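PDB 4J3Z: mandelate racemase/muconate lactonizing enzyme from Jannaschia sp., which probably catalyses an enolase-superfamily reaction, perhaps an isomerisation, that begins by abstracting a proton next to a substrate carboxylate; its own substrate is not established. Local coordinates for residues D[113-118]-D[358-363]; D[130-135]-D[151-156]; D[7-12]-D[23-28]. All coordinates share one frame; numbering follows the deposited sequence.

The three contacts lie apart, with no atoms of one touching another. Interaction 3, partly buried, pairs the first two strands of the N-terminal sheet through a ladder of backbone hydrogen bonds, with apolar side chains on one face and a mix of apolar and charged ones on the other. Interaction 2, also partly buried, belongs to the barrel domain: the end of strand 125-131 and the loop after it meet helix 147-159 through leucine-alanine packing, a serine hydroxyl and a glutamate. Interaction 1 is a surface contact between two loops, one after helix 89-109 and one after strand 356-358. Side-chain donors make the cross-links here, an indole in interaction 1 and the serine in interaction 2, each to a backbone carbonyl.

Interaction 1. Residues D[113-118]-D[358-363]; sequences PVWAML and AAPDAP
Trp115 supplies the polar link between the two loops, its indole NE1 donating to the backbone O of Pro360 at 2.9 Å. The N-H points well at its acceptor (161°), and the oxygen lies in the plane of the indole, at its edge. At the carbonyl the donor is tilted 22° out of the plane. CG of Trp115 sits between its backbone N and carbonyl carbon (chi1 55°), which swings the indole out from the 3-10 turn 114-117 toward 358-363. Apolar contacts lie beside the bond: Trp115 CD1 is 4.1 Å from Pro360 CD, and Trp115 CE2 4.3 Å from Ala359 CB. Within its own segment, Pro113 CG rests 3.5 Å above one face of the indole, toward the rim. The same proline forms a separate group with 362-363, turning CB to the backbone O of Ala362 at 3.2 Å, while its N approaches Pro363 CA at 4.0 Å. His323 of helix 315-327 meets the indole ring and accepts from Trp115 N, and Asn70 of a neighbouring subunit packs on Trp115. The segments come from sequence assigned to the N-terminal and the barrel domain families of the enolase superfamily. The chemistry is one directed N-H...O bond with modest apolar contact beside it, at a partly exposed place; that bond, Pro113 on one face and the ring of His323 together probably restrict how the indole can turn.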
loop_
_atom_site.group_PDB
_atom_site.type_symbol
_atom_site.label_atom_id
_atom_site.label_comp_id
_atom_site.label_asym_id
_atom_site.label_seq_id
_atom_site.Cartn_x
_atom_site.Cartn_y
_atom_site.Cartn_z
ATOM N N PRO D 113 -13.732 44.708 4.267
ATOM C CA PRO D 113 -13.563 43.803 5.409
ATOM C C PRO D 113 -12.663 42.661 5.001
ATOM O O PRO D 113 -12.693 42.259 3.836
ATOM C CB PRO D 113 -14.986 43.305 5.688
ATOM C CG PRO D 113 -15.703 43.440 4.378
ATOM C CD PRO D 113 -15.066 44.591 3.645
ATOM N N VAL D 114 -11.862 42.141 5.929
ATOM C CA VAL D 114 -10.857 41.130 5.561
ATOM C C VAL D 114 -11.438 39.979 4.727
ATOM O O VAL D 114 -10.817 39.566 3.755
ATOM C CB VAL D 114 -10.042 40.617 6.772
ATOM C CG1 VAL D 114 -9.132 39.469 6.368
ATOM C CG2 VAL D 114 -9.188 41.735 7.338
ATOM N N TRP D 115 -12.628 39.481 5.070
ATOM C CA TRP D 115 -13.183 38.342 4.311
ATOM C C TRP D 115 -13.293 38.601 2.812
ATOM O O TRP D 115 -13.121 37.693 2.009
ATOM C CB TRP D 115 -14.513 37.815 4.877
ATOM C CG TRP D 115 -15.630 38.828 5.045
ATOM C CD1 TRP D 115 -16.054 39.377 6.214
ATOM C CD2 TRP D 115 -16.479 39.373 4.017
ATOM N NE1 TRP D 115 -17.102 40.240 5.983
ATOM C CE2 TRP D 115 -17.386 40.251 4.646
ATOM C CE3 TRP D 115 -16.562 39.204 2.629
ATOM C CZ2 TRP D 115 -18.355 40.966 3.934
ATOM C CZ3 TRP D 115 -17.525 39.917 1.922
ATOM C CH2 TRP D 115 -18.406 40.784 2.576
ATOM N N ALA D 116 -13.538 39.858 2.446
ATOM C CA ALA D 116 -13.688 40.243 1.045
ATOM C C ALA D 116 -12.369 40.193 0.255
ATOM O O ALA D 116 -12.328 40.560 -0.920
ATOM C CB ALA D 116 -14.340 41.618 0.951
ATOM N N MET D 117 -11.296 39.740 0.907
ATOM C CA MET D 117 -9.993 39.595 0.256
ATOM C C MET D 117 -9.546 38.124 0.234
ATOM O O MET D 117 -8.437 37.786 -0.218
ATOM C CB MET D 117 -8.961 40.492 0.938
ATOM C CG MET D 117 -9.308 41.976 0.879
ATOM S SD MET D 117 -8.135 43.057 1.724
ATOM C CE MET D 117 -8.336 42.516 3.421
ATOM N N LEU D 118 -10.437 37.257 0.715
ATOM C CA LEU D 118 -10.171 35.829 0.828
ATOM C C LEU D 118 -11.203 35.000 0.065
ATOM O O LEU D 118 -11.320 33.791 0.282
ATOM C CB LEU D 118 -10.168 35.407 2.299
ATOM C CG LEU D 118 -9.255 36.073 3.333
ATOM C CD1 LEU D 118 -9.717 35.654 4.721
ATOM C CD2 LEU D 118 -7.789 35.706 3.130
ATOM N N ALA D 358 -22.555 36.701 12.397
ATOM C CA ALA D 358 -22.809 37.237 11.061
ATOM C C ALA D 358 -21.523 37.839 10.536
ATOM O O ALA D 358 -20.738 38.406 11.305
ATOM C CB ALA D 358 -23.916 38.283 11.103
ATOM N N ALA D 359 -21.307 37.713 9.229
ATOM C CA ALA D 359 -20.149 38.309 8.565
ATOM C C ALA D 359 -20.034 39.802 8.887
ATOM O O ALA D 359 -20.966 40.561 8.616
ATOM C CB ALA D 359 -20.232 38.087 7.063
ATOM N N PRO D 360 -18.897 40.222 9.484
ATOM C CA PRO D 360 -18.679 41.621 9.889
ATOM C C PRO D 360 -18.703 42.622 8.718
ATOM O O PRO D 360 -18.561 42.232 7.549
ATOM C CB PRO D 360 -17.299 41.589 10.562
ATOM C CG PRO D 360 -17.097 40.161 10.959
ATOM C CD PRO D 360 -17.769 39.358 9.885
ATOM N N ASP D 361 -18.876 43.897 9.060
ATOM C CA ASP D 361 -19.220 44.958 8.114
ATOM C C ASP D 361 -18.134 46.013 7.921
ATOM O O ASP D 361 -18.198 46.817 6.981
ATOM C CB ASP D 361 -20.478 45.678 8.609
ATOM C CG ASP D 361 -21.718 45.318 7.823
ATOM O OD1 ASP D 361 -21.593 44.746 6.722
ATOM O OD2 ASP D 361 -22.830 45.630 8.310
ATOM N N ALA D 362 -17.172 46.036 8.837
ATOM C CA ALA D 362 -16.196 47.115 8.904
ATOM C C ALA D 362 -14.914 46.758 8.156
ATOM O O ALA D 362 -14.623 45.570 7.956
ATOM C CB ALA D 362 -15.898 47.458 10.355
ATOM N N PRO D 363 -14.138 47.782 7.739
ATOM C CA PRO D 363 -12.873 47.514 7.051
ATOM C C PRO D 363 -11.872 46.839 7.986
ATOM O O PRO D 363 -11.961 46.998 9.208
ATOM C CB PRO D 363 -12.378 48.913 6.665
ATOM C CG PRO D 363 -13.586 49.791 6.728
ATOM C CD PRO D 363 -14.391 49.231 7.858
#

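Interaction 2. Residues D[130-135]-D[151-156]; sequences TYLYPE and AESAAA
Leu132 reaches the helix with its CD2 branch, while Ser153 points its hydroxyl back at the loop. CG of Leu132 stands anti to its carbonyl carbon (chi1 -77°), and this carries Leu132 CD2 to 3.5 Å from Ala154 CA and 3.8 Å from Ala154 CB. Ser153 OG donates to the backbone O of Tyr133 at 2.7 Å, approaching at a C=O...donor angle of 149° and tilted from the carbonyl plane; Leu132 CD2 lies 3.7 Å from that same OG. These contacts set helix 147-159 against the end of strand 125-131, part of the beta-alpha-beta crossover from that strand through the helix to the parallel strand 164-167, in the modified TIM barrel of the enolase superfamily. Ile196 of helix 183-200 packs on both Leu132 and Ala154. Farther along the loop, the Glu135 chain bends at chi2 (38°) and lays its carboxylate over the helix: Glu135 OE2 is 3.6 Å from Ala156 CB and Glu135 OE1 3.9 Å from Ser153 CA. Arg157 binds Glu135 OE1 in a salt bridge, holding that carboxylate over the helix surface, while His138 ND1 pairs with Glu135 N.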
loop_
_atom_site.group_PDB
_atom_site.type_symbol
_atom_site.label_atom_id
_atom_site.label_comp_id
_atom_site.label_asym_id
_atom_site.label_seq_id
_atom_site.Cartn_x
_atom_site.Cartn_y
_atom_site.Cartn_z
ATOM N N THR D 130 -19.301 26.524 21.780
ATOM C CA THR D 130 -18.606 26.978 22.980
ATOM C C THR D 130 -18.213 25.785 23.876
ATOM O O THR D 130 -18.739 24.683 23.722
ATOM C CB THR D 130 -19.480 27.992 23.752
ATOM O OG1 THR D 130 -18.798 28.451 24.924
ATOM C CG2 THR D 130 -20.817 27.374 24.138
ATOM N N TYR D 131 -17.265 26.003 24.787
ATOM C CA TYR D 131 -17.056 25.080 25.905
ATOM C C TYR D 131 -18.297 25.117 26.808
ATOM O O TYR D 131 -19.107 26.036 26.703
ATOM C CB TYR D 131 -15.821 25.480 26.716
ATOM C CG TYR D 131 -14.630 24.556 26.591
ATOM C CD1 TYR D 131 -14.603 23.328 27.255
ATOM C CD2 TYR D 131 -13.508 24.926 25.833
ATOM C CE1 TYR D 131 -13.509 22.481 27.150
ATOM C CE2 TYR D 131 -12.405 24.093 25.732
ATOM C CZ TYR D 131 -12.413 22.867 26.385
ATOM O OH TYR D 131 -11.324 22.031 26.284
ATOM N N LEU D 132 -18.440 24.118 27.681
ATOM C CA LEU D 132 -19.514 24.104 28.681
ATOM C C LEU D 132 -19.008 24.654 30.010
ATOM O O LEU D 132 -18.361 23.949 30.791
ATOM C CB LEU D 132 -20.078 22.694 28.875
ATOM C CG LEU D 132 -21.029 22.107 27.829
ATOM C CD1 LEU D 132 -21.494 20.744 28.294
ATOM C CD2 LEU D 132 -22.227 23.017 27.587
ATOM N N TYR D 133 -19.308 25.921 30.251
ATOM C CA TYR D 133 -18.868 26.620 31.442
ATOM C C TYR D 133 -19.913 26.525 32.565
ATOM O O TYR D 133 -21.086 26.239 32.296
ATOM C CB TYR D 133 -18.602 28.087 31.087
ATOM C CG TYR D 133 -17.568 28.284 29.990
ATOM C CD1 TYR D 133 -16.245 27.874 30.171
ATOM C CD2 TYR D 133 -17.916 28.881 28.775
ATOM C CE1 TYR D 133 -15.302 28.056 29.178
ATOM C CE2 TYR D 133 -16.974 29.066 27.770
ATOM C CZ TYR D 133 -15.670 28.655 27.983
ATOM O OH TYR D 133 -14.725 28.830 27.004
ATOM N N PRO D 134 -19.486 26.741 33.829
ATOM C CA PRO D 134 -20.387 26.786 34.988
ATOM C C PRO D 134 -21.545 27.777 34.851
ATOM O O PRO D 134 -21.344 28.963 34.558
ATOM C CB PRO D 134 -19.465 27.223 36.128
ATOM C CG PRO D 134 -18.129 26.684 35.740
ATOM C CD PRO D 134 -18.067 26.785 34.241
ATOM N N GLU D 135 -22.752 27.264 35.044
ATOM C CA GLU D 135 -23.944 28.082 35.188
ATOM C C GLU D 135 -23.835 28.803 36.554
ATOM O O GLU D 135 -23.238 28.260 37.485
ATOM C CB GLU D 135 -25.160 27.156 35.112
ATOM C CG GLU D 135 -26.350 27.630 34.290
ATOM C CD GLU D 135 -25.982 28.373 33.019
ATOM O OE1 GLU D 135 -25.030 27.966 32.319
ATOM O OE2 GLU D 135 -26.671 29.372 32.712
ATOM N N ALA D 151 -25.047 18.888 31.770
ATOM C CA ALA D 151 -26.354 18.850 31.097
ATOM C C ALA D 151 -27.140 20.155 31.268
ATOM O O ALA D 151 -27.647 20.709 30.291
ATOM C CB ALA D 151 -27.183 17.660 31.574
ATOM N N GLU D 152 -27.240 20.644 32.500
ATOM C CA GLU D 152 -27.895 21.929 32.772
ATOM C C GLU D 152 -27.243 23.072 31.999
ATOM O O GLU D 152 -27.937 23.861 31.342
ATOM C CB GLU D 152 -27.888 22.246 34.269
ATOM C CG GLU D 152 -28.735 21.306 35.124
ATOM C CD GLU D 152 -28.712 21.666 36.602
ATOM O OE1 GLU D 152 -28.076 22.680 36.967
ATOM O OE2 GLU D 152 -29.348 20.952 37.403
ATOM N N SER D 153 -25.913 23.153 32.079
ATOM C CA SER D 153 -25.144 24.156 31.335
ATOM C C SER D 153 -25.265 23.976 29.814
ATOM O O SER D 153 -25.185 24.957 29.066
ATOM C CB SER D 153 -23.669 24.126 31.756
ATOM O OG SER D 153 -22.830 24.794 30.813
ATOM N N ALA D 154 -25.442 22.732 29.365
ATOM C CA ALA D 154 -25.681 22.460 27.945
ATOM C C ALA D 154 -27.062 22.933 27.520
ATOM O O ALA D 154 -27.191 23.590 26.486
ATOM C CB ALA D 154 -25.494 20.985 27.626
ATOM N N ALA D 155 -28.083 22.601 28.316
ATOM C CA ALA D 155 -29.449 23.108 28.099
ATOM C C ALA D 155 -29.500 24.636 27.969
ATOM O O ALA D 155 -30.176 25.156 27.083
ATOM C CB ALA D 155 -30.397 22.628 29.202
ATOM N N ALA D 156 -28.768 25.344 28.831
ATOM C CA ALA D 156 -28.702 26.812 28.789
ATOM C C ALA D 156 -28.151 27.335 27.457
ATOM O O ALA D 156 -28.644 28.323 26.915
ATOM C CB ALA D 156 -27.887 27.351 29.955
#

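Interaction 3. Residues D[7-12]-D[23-28]; sequences LDIFAV and YWLLVR
Phe10 and Leu26 form the middle pair of a ladder of six backbone hydrogen bonds: Phe10 N to Leu26 O is 2.7 Å and nearly straight (177°), with Leu26 N returning to Phe10 O at 2.9 Å. Val12 and Trp24 are joined likewise, Trp24 N lying 2.8 Å from Val12 O. Asp8 and Arg28 complete the ladder, but Asp8 N to Arg28 O is longer, 3.2 Å, and comes from above the carbonyl plane. Between these hydrogen-bonded pairs sit the non-hydrogen-bonded pairs Ile9-Val27 and Ala11-Leu25, and CA-H...O contacts such as Ile9 CA to Leu26 O supplement the ladder. On the face of Asp8, Phe10, Val12, Trp24, Leu26 and Arg28, the arginine chain runs out anti to its backbone N and bends at chi3 (-101°), bringing NH1 to the edge of the Phe10 ring, 3.5 Å from Phe10 CZ. Ring and guanidinium planes stand 89° apart, and Asp371 holds Arg28 NH2 in a salt bridge. Beyond, Val12 CG2 meets Leu26 CD1 at 4.4 Å, and Val12 CG1 approaches the Trp24 ring. The other face carries Ile9, Ala11, Leu25 and Val27, with Leu7 CD1 reaching to 3.6 Å from Val27 CB. The strands form the hairpin that begins the N-terminal domain, and strand 24-31 is the middle one of its three-stranded antiparallel sheet, bonded on its far side to strand 36-41. Helix 48-62 packs on Leu7 and Ile9, whereas helix 340-345 packs on Val12, Trp24 and Leu26, so each face of the hairpin has its own helix.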
loop_
_atom_site.group_PDB
_atom_site.type_symbol
_atom_site.label_atom_id
_atom_site.label_comp_id
_atom_site.label_asym_id
_atom_site.label_seq_id
_atom_site.Cartn_x
_atom_site.Cartn_y
_atom_site.Cartn_z
ATOM N N LEU D 7 6.166 48.384 15.908
ATOM C CA LEU D 7 5.406 47.352 16.563
ATOM C C LEU D 7 5.280 47.615 18.062
ATOM O O LEU D 7 6.257 47.900 18.745
ATOM C CB LEU D 7 6.064 45.994 16.319
ATOM C CG LEU D 7 5.517 44.774 17.066
ATOM C CD1 LEU D 7 4.072 44.499 16.694
ATOM C CD2 LEU D 7 6.395 43.565 16.783
ATOM N N ASP D 8 4.056 47.528 18.563
ATOM C CA ASP D 8 3.829 47.524 20.000
ATOM C C ASP D 8 3.198 46.196 20.344
ATOM O O ASP D 8 2.293 45.739 19.649
ATOM C CB ASP D 8 2.935 48.691 20.417
ATOM C CG ASP D 8 3.474 50.031 19.954
ATOM O OD1 ASP D 8 4.717 50.197 19.862
ATOM O OD2 ASP D 8 2.648 50.928 19.684
ATOM N N ILE D 9 3.719 45.563 21.387
ATOM C CA ILE D 9 3.228 44.263 21.845
ATOM C C ILE D 9 2.557 44.474 23.196
ATOM O O ILE D 9 3.102 45.182 24.053
ATOM C CB ILE D 9 4.369 43.218 21.973
ATOM C CG1 ILE D 9 5.139 43.075 20.649
ATOM C CG2 ILE D 9 3.833 41.866 22.433
ATOM C CD1 ILE D 9 6.278 42.075 20.697
ATOM N N PHE D 10 1.379 43.866 23.364
ATOM C CA PHE D 10 0.615 43.902 24.616
ATOM C C PHE D 10 0.479 42.502 25.221
ATOM O O PHE D 10 -0.016 41.572 24.571
ATOM C CB PHE D 10 -0.794 44.480 24.388
ATOM C CG PHE D 10 -0.809 45.928 23.976
ATOM C CD1 PHE D 10 -0.777 46.941 24.930
ATOM C CD2 PHE D 10 -0.877 46.284 22.633
ATOM C CE1 PHE D 10 -0.803 48.275 24.559
ATOM C CE2 PHE D 10 -0.895 47.621 22.253
ATOM C CZ PHE D 10 -0.861 48.616 23.219
ATOM N N ALA D 11 0.923 42.354 26.465
ATOM C CA ALA D 11 0.700 41.125 27.211
ATOM C C ALA D 11 -0.504 41.353 28.113
ATOM O O ALA D 11 -0.464 42.197 29.011
ATOM C CB ALA D 11 1.929 40.773 28.020
ATOM N N VAL D 12 -1.582 40.618 27.860
ATOM C CA VAL D 12 -2.847 40.879 28.533
ATOM C C VAL D 12 -3.283 39.718 29.439
ATOM O O VAL D 12 -3.326 38.577 29.008
ATOM C CB VAL D 12 -3.962 41.245 27.519
ATOM C CG1 VAL D 12 -5.256 41.556 28.244
ATOM C CG2 VAL D 12 -3.555 42.453 26.677
ATOM N N TYR D 23 -2.663 34.380 29.803
ATOM C CA TYR D 23 -2.352 35.639 29.123
ATOM C C TYR D 23 -2.602 35.559 27.622
ATOM O O TYR D 23 -2.480 34.482 27.025
ATOM C CB TYR D 23 -0.902 36.057 29.376
ATOM C CG TYR D 23 0.135 35.035 28.958
ATOM C CD1 TYR D 23 0.487 34.873 27.615
ATOM C CD2 TYR D 23 0.772 34.239 29.906
ATOM C CE1 TYR D 23 1.434 33.945 27.229
ATOM C CE2 TYR D 23 1.727 33.313 29.529
ATOM C CZ TYR D 23 2.051 33.168 28.189
ATOM O OH TYR D 23 2.997 32.247 27.807
ATOM N N TRP D 24 -2.957 36.696 27.022
ATOM C CA TRP D 24 -3.014 36.809 25.565
ATOM C C TRP D 24 -1.873 37.682 25.075
ATOM O O TRP D 24 -1.458 38.604 25.775
ATOM C CB TRP D 24 -4.340 37.404 25.102
ATOM C CG TRP D 24 -5.561 36.654 25.548
ATOM C CD1 TRP D 24 -5.680 35.303 25.737
ATOM C CD2 TRP D 24 -6.843 37.215 25.841
ATOM N NE1 TRP D 24 -6.961 34.993 26.133
ATOM C CE2 TRP D 24 -7.696 36.148 26.198
ATOM C CE3 TRP D 24 -7.355 38.518 25.846
ATOM C CZ2 TRP D 24 -9.029 36.343 26.557
ATOM C CZ3 TRP D 24 -8.691 38.710 26.195
ATOM C CH2 TRP D 24 -9.505 37.625 26.557
ATOM N N LEU D 25 -1.374 37.386 23.873
ATOM C CA LEU D 25 -0.274 38.132 23.280
ATOM C C LEU D 25 -0.727 38.877 22.036
ATOM O O LEU D 25 -0.850 38.292 20.948
ATOM C CB LEU D 25 0.884 37.189 22.929
ATOM C CG LEU D 25 1.918 36.859 23.998
ATOM C CD1 LEU D 25 2.399 35.418 23.839
ATOM C CD2 LEU D 25 3.076 37.838 23.916
ATOM N N LEU D 26 -0.954 40.177 22.191
ATOM C CA LEU D 26 -1.469 40.995 21.091
ATOM C C LEU D 26 -0.394 41.901 20.508
ATOM O O LEU D 26 0.417 42.457 21.247
ATOM C CB LEU D 26 -2.655 41.837 21.555
ATOM C CG LEU D 26 -3.785 41.205 22.368
ATOM C CD1 LEU D 26 -4.933 42.197 22.479
ATOM C CD2 LEU D 26 -4.270 39.889 21.765
ATOM N N VAL D 27 -0.401 42.030 19.180
ATOM C CA VAL D 27 0.502 42.928 18.457
ATOM C C VAL D 27 -0.288 44.020 17.713
ATOM O O VAL D 27 -1.359 43.760 17.160
ATOM C CB VAL D 27 1.431 42.163 17.472
ATOM C CG1 VAL D 27 2.132 40.996 18.164
ATOM C CG2 VAL D 27 0.682 41.683 16.231
ATOM N N ARG D 28 0.234 45.240 17.724
ATOM C CA ARG D 28 -0.346 46.331 16.940
ATOM C C ARG D 28 0.732 46.983 16.076
ATOM O O ARG D 28 1.587 47.704 16.586
ATOM C CB ARG D 28 -0.999 47.371 17.854
ATOM C CG ARG D 28 -1.693 48.506 17.119
ATOM C CD ARG D 28 -1.646 49.762 17.969
ATOM N NE ARG D 28 -2.911 49.996 18.645
ATOM C CZ ARG D 28 -3.045 50.464 19.882
ATOM N NH1 ARG D 28 -1.974 50.738 20.624
ATOM N NH2 ARG D 28 -4.267 50.642 20.381
#